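Local coordinates for protein HTH-type transcriptional regulator PrpR (PDB 6D2S) that regulates transcription of genes for short-chain fatty acid catabolism, including propionate breakdown through the methylcitrate cycle, and is needed for growth inside macrophages, at residues A[20-25]-A[131-136]; A[138-143]-A[157-162]. One frame throughout, in Å; residues are numbered along the deposited sequence.

Interaction 1. Residues A[20-25]-A[131-136]; sequences DLDMAA and AGAFLL. With NA (sodium ion), chain F.
Ala25 and Ala133 meet where two helices pass close together. The apolar contact is small. Ala25 CB lies 3.8 Å from Ala133 CB and 3.6 Å from Phe134 N, so the methyl group rests directly on the backbone of the other helix. The CA atoms of Ala25 and Phe134 are only 4.7 Å apart. The small Ala25 side chain lets the backbones come this near. The local axes of 20-25 and 131-135 come within 8.3 Å and cross at -37°. Phe134 turns its ring along the Ala25 side of the contact. Its CG is anti to the backbone N (chi1 -166°), which brings CD2 to 3.7 Å from Ala25 O, obliquely to the ring. Met34 also packs on Phe134, and Phe130, from the same helix as Ala133, adds to the cover of Ala25.

The polar part centres on Asp22. Its carboxylate lies against Ala133 CB, with CG at 4.0 Å. No direct hydrogen bond joins the two segments. Instead water 1 bridges Asp22 OD1 (3.0 Å) and Ala133 O (2.8 Å). The same carboxylate forms salt bridges through OD2 to Arg169 and through OD1 to Arg175, and OD2 has a weak hydrogen bond with Tyr129. Arg169 NE also hydrogen-bonds Leu136 O.

A metal site sits at the far end of 20-25. Asp20 OD2 binds a sodium ion, at a distance from the helix crossing.

The contact joins helices 19-31 and 116-135, the second of which lies in the IrrE N-terminal-like region. The buried carboxylate of Asp22 is met by two arginines and a water. Its negative charge is therefore probably well stabilised. The polar link runs through water 1 and Arg169, while Arg175 adds a second charge partner to Asp22.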
loop_
_atom_site.group_PDB
_atom_site.type_symbol
_atom_site.label_atom_id
_atom_site.label_comp_id
_atom_site.label_asym_id
_atom_site.label_seq_id
_atom_site.Cartn_x
_atom_site.Cartn_y
_atom_site.Cartn_z
ATOM N N ASP A 20 -9.133 -11.807 6.115
ATOM C CA ASP A 20 -10.317 -11.299 6.803
ATOM C C ASP A 20 -10.425 -9.784 6.701
ATOM O O ASP A 20 -11.533 -9.245 6.604
ATOM C CB ASP A 20 -10.314 -11.733 8.272
ATOM C CG ASP A 20 -10.484 -13.229 8.436
ATOM O OD1 ASP A 20 -11.222 -13.842 7.635
ATOM O OD2 ASP A 20 -9.862 -13.796 9.358
ATOM N N LEU A 21 -9.289 -9.073 6.758
ATOM C CA LEU A 21 -9.320 -7.619 6.628
ATOM C C LEU A 21 -9.560 -7.196 5.193
ATOM O O LEU A 21 -10.263 -6.214 4.938
ATOM C CB LEU A 21 -8.009 -7.004 7.104
ATOM C CG LEU A 21 -7.810 -6.659 8.562
ATOM C CD1 LEU A 21 -6.449 -5.954 8.668
ATOM C CD2 LEU A 21 -8.957 -5.792 9.078
ATOM N N ASP A 22 -8.931 -7.900 4.246
ATOM C CA ASP A 22 -9.132 -7.595 2.838
ATOM C C ASP A 22 -10.605 -7.757 2.468
ATOM O O ASP A 22 -11.194 -6.890 1.812
ATOM C CB ASP A 22 -8.235 -8.502 1.989
ATOM C CG ASP A 22 -7.778 -7.836 0.702
ATOM O OD1 ASP A 22 -8.645 -7.543 -0.143
ATOM O OD2 ASP A 22 -6.561 -7.595 0.552
ATOM N N MET A 23 -11.216 -8.866 2.894
ATOM C CA MET A 23 -12.633 -9.101 2.616
ATOM C C MET A 23 -13.528 -8.116 3.358
ATOM O O MET A 23 -14.558 -7.686 2.825
ATOM C CB MET A 23 -13.006 -10.538 2.998
ATOM C CG MET A 23 -12.321 -11.589 2.162
ATOM S SD MET A 23 -13.082 -11.681 0.521
ATOM C CE MET A 23 -14.642 -12.487 0.899
ATOM N N ALA A 24 -13.176 -7.766 4.602
ATOM C CA ALA A 24 -14.000 -6.805 5.332
ATOM C C ALA A 24 -14.016 -5.452 4.627
ATOM O O ALA A 24 -15.069 -4.816 4.513
ATOM C CB ALA A 24 -13.504 -6.656 6.770
ATOM N N ALA A 25 -12.858 -5.004 4.141
ATOM C CA ALA A 25 -12.789 -3.741 3.410
ATOM C C ALA A 25 -13.633 -3.797 2.144
ATOM O O ALA A 25 -14.415 -2.881 1.856
ATOM C CB ALA A 25 -11.331 -3.418 3.060
ATOM N N ALA A 131 -6.833 0.118 4.945
ATOM C CA ALA A 131 -7.090 1.335 4.175
ATOM C C ALA A 131 -6.744 1.129 2.706
ATOM O O ALA A 131 -7.500 1.535 1.821
ATOM C CB ALA A 131 -6.303 2.516 4.750
ATOM N N GLY A 132 -5.616 0.474 2.429
ATOM C CA GLY A 132 -5.291 0.144 1.048
ATOM C C GLY A 132 -6.326 -0.757 0.401
ATOM O O GLY A 132 -6.642 -0.605 -0.781
ATOM N N ALA A 133 -6.854 -1.721 1.157
ATOM C CA ALA A 133 -7.818 -2.660 0.601
ATOM C C ALA A 133 -9.201 -2.042 0.471
ATOM O O ALA A 133 -10.027 -2.560 -0.283
ATOM C CB ALA A 133 -7.893 -3.929 1.453
ATOM N N PHE A 134 -9.460 -0.935 1.171
ATOM C CA PHE A 134 -10.724 -0.223 1.006
ATOM C C PHE A 134 -10.679 0.715 -0.206
ATOM O O PHE A 134 -11.610 0.738 -1.026
ATOM C CB PHE A 134 -11.032 0.561 2.290
ATOM C CG PHE A 134 -12.450 1.061 2.359
ATOM C CD1 PHE A 134 -12.843 2.164 1.618
ATOM C CD2 PHE A 134 -13.391 0.412 3.135
ATOM C CE1 PHE A 134 -14.155 2.617 1.652
ATOM C CE2 PHE A 134 -14.706 0.861 3.163
ATOM C CZ PHE A 134 -15.077 1.965 2.424
ATOM N N LEU A 135 -9.605 1.506 -0.319
ATOM C CA LEU A 135 -9.427 2.382 -1.478
ATOM C C LEU A 135 -9.302 1.596 -2.772
ATOM O O LEU A 135 -9.696 2.083 -3.841
ATOM C CB LEU A 135 -8.177 3.245 -1.302
ATOM C CG LEU A 135 -8.390 4.556 -0.542
ATOM C CD1 LEU A 135 -8.987 4.285 0.837
ATOM C CD2 LEU A 135 -7.075 5.294 -0.446
ATOM N N LEU A 136 -8.716 0.403 -2.705
ATOM C CA LEU A 136 -8.451 -0.418 -3.881
ATOM C C LEU A 136 -9.094 -1.776 -3.639
ATOM O O LEU A 136 -8.410 -2.766 -3.337
ATOM C CB LEU A 136 -6.948 -0.533 -4.135
ATOM C CG LEU A 136 -6.253 0.831 -4.200
ATOM C CD1 LEU A 136 -4.716 0.662 -4.125
ATOM C CD2 LEU A 136 -6.682 1.572 -5.479
HETATM NA NA NA F . -10.354 -15.955 10.007
HETATM O O HOH W 1 -10.534 -5.261 -0.840
HETATM O O HOH W 2 -7.490 -15.317 10.564
#

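Interaction 2. Residues A[138-143]-A[157-162]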
loop_
_atom_site.group_PDB
_atom_site.type_symbol
_atom_site.label_atom_id
_atom_site.label_comp_id
_atom_site.label_asym_id
_atom_site.label_seq_id
_atom_site.Cartn_x
_atom_site.Cartn_y
_atom_site.Cartn_z
ATOM N N TYR A 138 -10.497 -5.411 -3.746
ATOM C CA TYR A 138 -9.668 -6.446 -4.365
ATOM C C TYR A 138 -10.096 -6.773 -5.794
ATOM O O TYR A 138 -9.285 -6.696 -6.725
ATOM C CB TYR A 138 -9.674 -7.716 -3.498
ATOM C CG TYR A 138 -8.564 -8.674 -3.874
ATOM C CD1 TYR A 138 -8.660 -9.457 -5.028
ATOM C CD2 TYR A 138 -7.419 -8.785 -3.092
ATOM C CE1 TYR A 138 -7.645 -10.324 -5.395
ATOM C CE2 TYR A 138 -6.385 -9.661 -3.457
ATOM C CZ TYR A 138 -6.515 -10.425 -4.608
ATOM O OH TYR A 138 -5.507 -11.293 -4.969
ATOM N N ARG A 139 -11.346 -7.212 -5.989
ATOM C CA ARG A 139 -11.721 -7.716 -7.304
ATOM C C ARG A 139 -11.687 -6.607 -8.345
ATOM O O ARG A 139 -11.242 -6.818 -9.481
ATOM C CB ARG A 139 -13.112 -8.358 -7.258
ATOM C CG ARG A 139 -13.177 -9.673 -6.495
ATOM C CD ARG A 139 -14.553 -10.302 -6.646
ATOM N NE ARG A 139 -14.683 -11.551 -5.903
ATOM C CZ ARG A 139 -15.800 -12.270 -5.841
ATOM N NH1 ARG A 139 -16.891 -11.865 -6.479
ATOM N NH2 ARG A 139 -15.828 -13.396 -5.138
ATOM N N GLU A 140 -12.173 -5.424 -7.981
ATOM C CA GLU A 140 -12.144 -4.299 -8.908
ATOM C C GLU A 140 -10.711 -3.915 -9.255
ATOM O O GLU A 140 -10.394 -3.656 -10.422
ATOM C CB GLU A 140 -12.894 -3.106 -8.300
ATOM C CG GLU A 140 -12.862 -1.864 -9.176
ATOM C CD GLU A 140 -13.659 -0.700 -8.591
ATOM O OE1 GLU A 140 -14.551 -0.939 -7.749
ATOM O OE2 GLU A 140 -13.379 0.451 -8.976
ATOM N N PHE A 141 -9.834 -3.856 -8.250
ATOM C CA PHE A 141 -8.448 -3.478 -8.490
ATOM C C PHE A 141 -7.722 -4.537 -9.311
ATOM O O PHE A 141 -6.975 -4.211 -10.248
ATOM C CB PHE A 141 -7.741 -3.253 -7.149
ATOM C CG PHE A 141 -6.313 -2.826 -7.288
ATOM C CD1 PHE A 141 -6.001 -1.542 -7.712
ATOM C CD2 PHE A 141 -5.273 -3.710 -6.976
ATOM C CE1 PHE A 141 -4.666 -1.139 -7.847
ATOM C CE2 PHE A 141 -3.948 -3.316 -7.102
ATOM C CZ PHE A 141 -3.642 -2.033 -7.544
ATOM N N HIS A 142 -7.939 -5.811 -8.976
ATOM C CA HIS A 142 -7.330 -6.902 -9.736
ATOM C C HIS A 142 -7.764 -6.851 -11.191
ATOM O O HIS A 142 -6.933 -6.953 -12.105
ATOM C CB HIS A 142 -7.702 -8.246 -9.099
ATOM C CG HIS A 142 -7.085 -9.434 -9.775
ATOM N ND1 HIS A 142 -7.696 -10.100 -10.817
ATOM C CD2 HIS A 142 -5.918 -10.081 -9.549
ATOM C CE1 HIS A 142 -6.928 -11.103 -11.207
ATOM N NE2 HIS A 142 -5.846 -11.119 -10.447
ATOM N N ARG A 143 -9.075 -6.688 -11.423
ATOM C CA ARG A 143 -9.575 -6.573 -12.789
ATOM C C ARG A 143 -8.942 -5.387 -13.506
ATOM O O ARG A 143 -8.565 -5.496 -14.679
ATOM C CB ARG A 143 -11.102 -6.451 -12.774
ATOM C CG ARG A 143 -11.751 -6.338 -14.146
ATOM C CD ARG A 143 -13.281 -6.378 -14.046
ATOM N NE ARG A 143 -13.841 -5.228 -13.332
ATOM C CZ ARG A 143 -14.307 -5.265 -12.085
ATOM N NH1 ARG A 143 -14.286 -6.401 -11.395
ATOM N NH2 ARG A 143 -14.799 -4.166 -11.523
ATOM N N ARG A 157 -3.977 6.948 -11.482
ATOM C CA ARG A 157 -4.922 7.943 -11.978
ATOM C C ARG A 157 -6.350 7.417 -11.942
ATOM O O ARG A 157 -7.287 8.164 -11.629
ATOM C CB ARG A 157 -4.533 8.367 -13.392
ATOM C CG ARG A 157 -3.250 9.165 -13.430
ATOM C CD ARG A 157 -3.137 9.976 -14.710
ATOM N NE ARG A 157 -2.498 9.218 -15.777
ATOM C CZ ARG A 157 -1.183 9.125 -15.929
ATOM N NH1 ARG A 157 -0.373 9.738 -15.075
ATOM N NH2 ARG A 157 -0.677 8.420 -16.931
ATOM N N ARG A 158 -6.538 6.136 -12.251
ATOM C CA ARG A 158 -7.883 5.569 -12.255
ATOM C C ARG A 158 -8.506 5.584 -10.866
ATOM O O ARG A 158 -9.688 5.927 -10.712
ATOM C CB ARG A 158 -7.847 4.141 -12.794
ATOM C CG ARG A 158 -9.170 3.397 -12.631
ATOM C CD ARG A 158 -9.281 2.271 -13.642
ATOM N NE ARG A 158 -10.355 1.340 -13.314
ATOM C CZ ARG A 158 -10.761 0.366 -14.124
ATOM N NH1 ARG A 158 -10.191 0.211 -15.311
ATOM N NH2 ARG A 158 -11.742 -0.445 -13.751
ATOM N N PHE A 159 -7.740 5.192 -9.845
ATOM C CA PHE A 159 -8.266 5.126 -8.484
ATOM C C PHE A 159 -7.976 6.378 -7.669
ATOM O O PHE A 159 -8.523 6.519 -6.568
ATOM C CB PHE A 159 -7.724 3.889 -7.760
ATOM C CG PHE A 159 -8.261 2.610 -8.318
ATOM C CD1 PHE A 159 -9.480 2.114 -7.889
ATOM C CD2 PHE A 159 -7.578 1.928 -9.310
ATOM C CE1 PHE A 159 -10.000 0.937 -8.413
ATOM C CE2 PHE A 159 -8.093 0.745 -9.842
ATOM C CZ PHE A 159 -9.307 0.252 -9.395
ATOM N N GLY A 160 -7.173 7.298 -8.200
ATOM C CA GLY A 160 -6.866 8.540 -7.511
ATOM C C GLY A 160 -5.882 8.407 -6.373
ATOM O O GLY A 160 -5.985 9.144 -5.381
ATOM N N VAL A 161 -4.916 7.496 -6.484
ATOM C CA VAL A 161 -3.963 7.239 -5.415
ATOM C C VAL A 161 -2.545 7.360 -5.964
ATOM O O VAL A 161 -2.318 7.383 -7.175
ATOM C CB VAL A 161 -4.185 5.859 -4.759
ATOM C CG1 VAL A 161 -5.588 5.791 -4.151
ATOM C CG2 VAL A 161 -3.997 4.741 -5.779
ATOM N N GLY A 162 -1.580 7.427 -5.042
ATOM C CA GLY A 162 -0.195 7.621 -5.424
ATOM C C GLY A 162 0.511 6.343 -5.861
ATOM O O GLY A 162 0.035 5.227 -5.671
HETATM O O HOH W 3 -12.374 1.012 -11.336
#
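Phe141 points the edge of its ring toward the face of Phe159 in an offset edge-to-face pair. The ring centroids are 5.6 Å apart and the planes stand at 60°. Phe141 CD1 makes the closest approach of the pair, 3.8 Å from Phe159 CE2. Phe159 has CG anti to its own carbonyl carbon (chi1 -69°), and its CZ reaches in to 3.9 Å from Phe141 CA. Glu140 runs past the same ring in the opposite direction. Its chain is extended, and OE2 comes to 3.5 Å from Phe159 CE1, with the carboxylate and ring planes 38° apart.

Two successive helices, 138-147 and 152-159, turn back on each other in a probable hairpin within the IrrE N-terminal-like region. Gly160, just past the second helix, has a positive phi, and Gly162 is the N-cap residue of helix 163-170.

On the side of Phe159 away from Phe141, a water joins the polar ends. Water 3 donates to Glu140 OE2 at 2.6 Å and accepts from Arg158 NE at 2.8 Å, lying in the guanidinium plane at its edge. Glu140 OE2 is also hydrogen-bonded to Thr36. Arg158 CG touches that face of Phe159 near its rim, 3.9 Å above the plane.

Overall arrangement
Interaction 1 closes before interaction 2 opens along the chain, and their centres are about 12 Å apart. Helix 116-135 is followed, after a short break at Leu136, by helix 138-147. The two contacts also touch. Leu136 CD2 packs on Phe159 CG at 3.4 Å, and Leu136 CB touches Phe141 CD1. Asp22 OD1 approaches Tyr138 CD2. Interaction 1 brings in the early helix 19-31, while interaction 2 is a local turn-back of the chain. Together they pack the helical, IrrE N-terminal-like part as one unit. It precedes the five-stranded antiparallel sheet of the C-terminal ScfR part, within a fragment of a longer regulator.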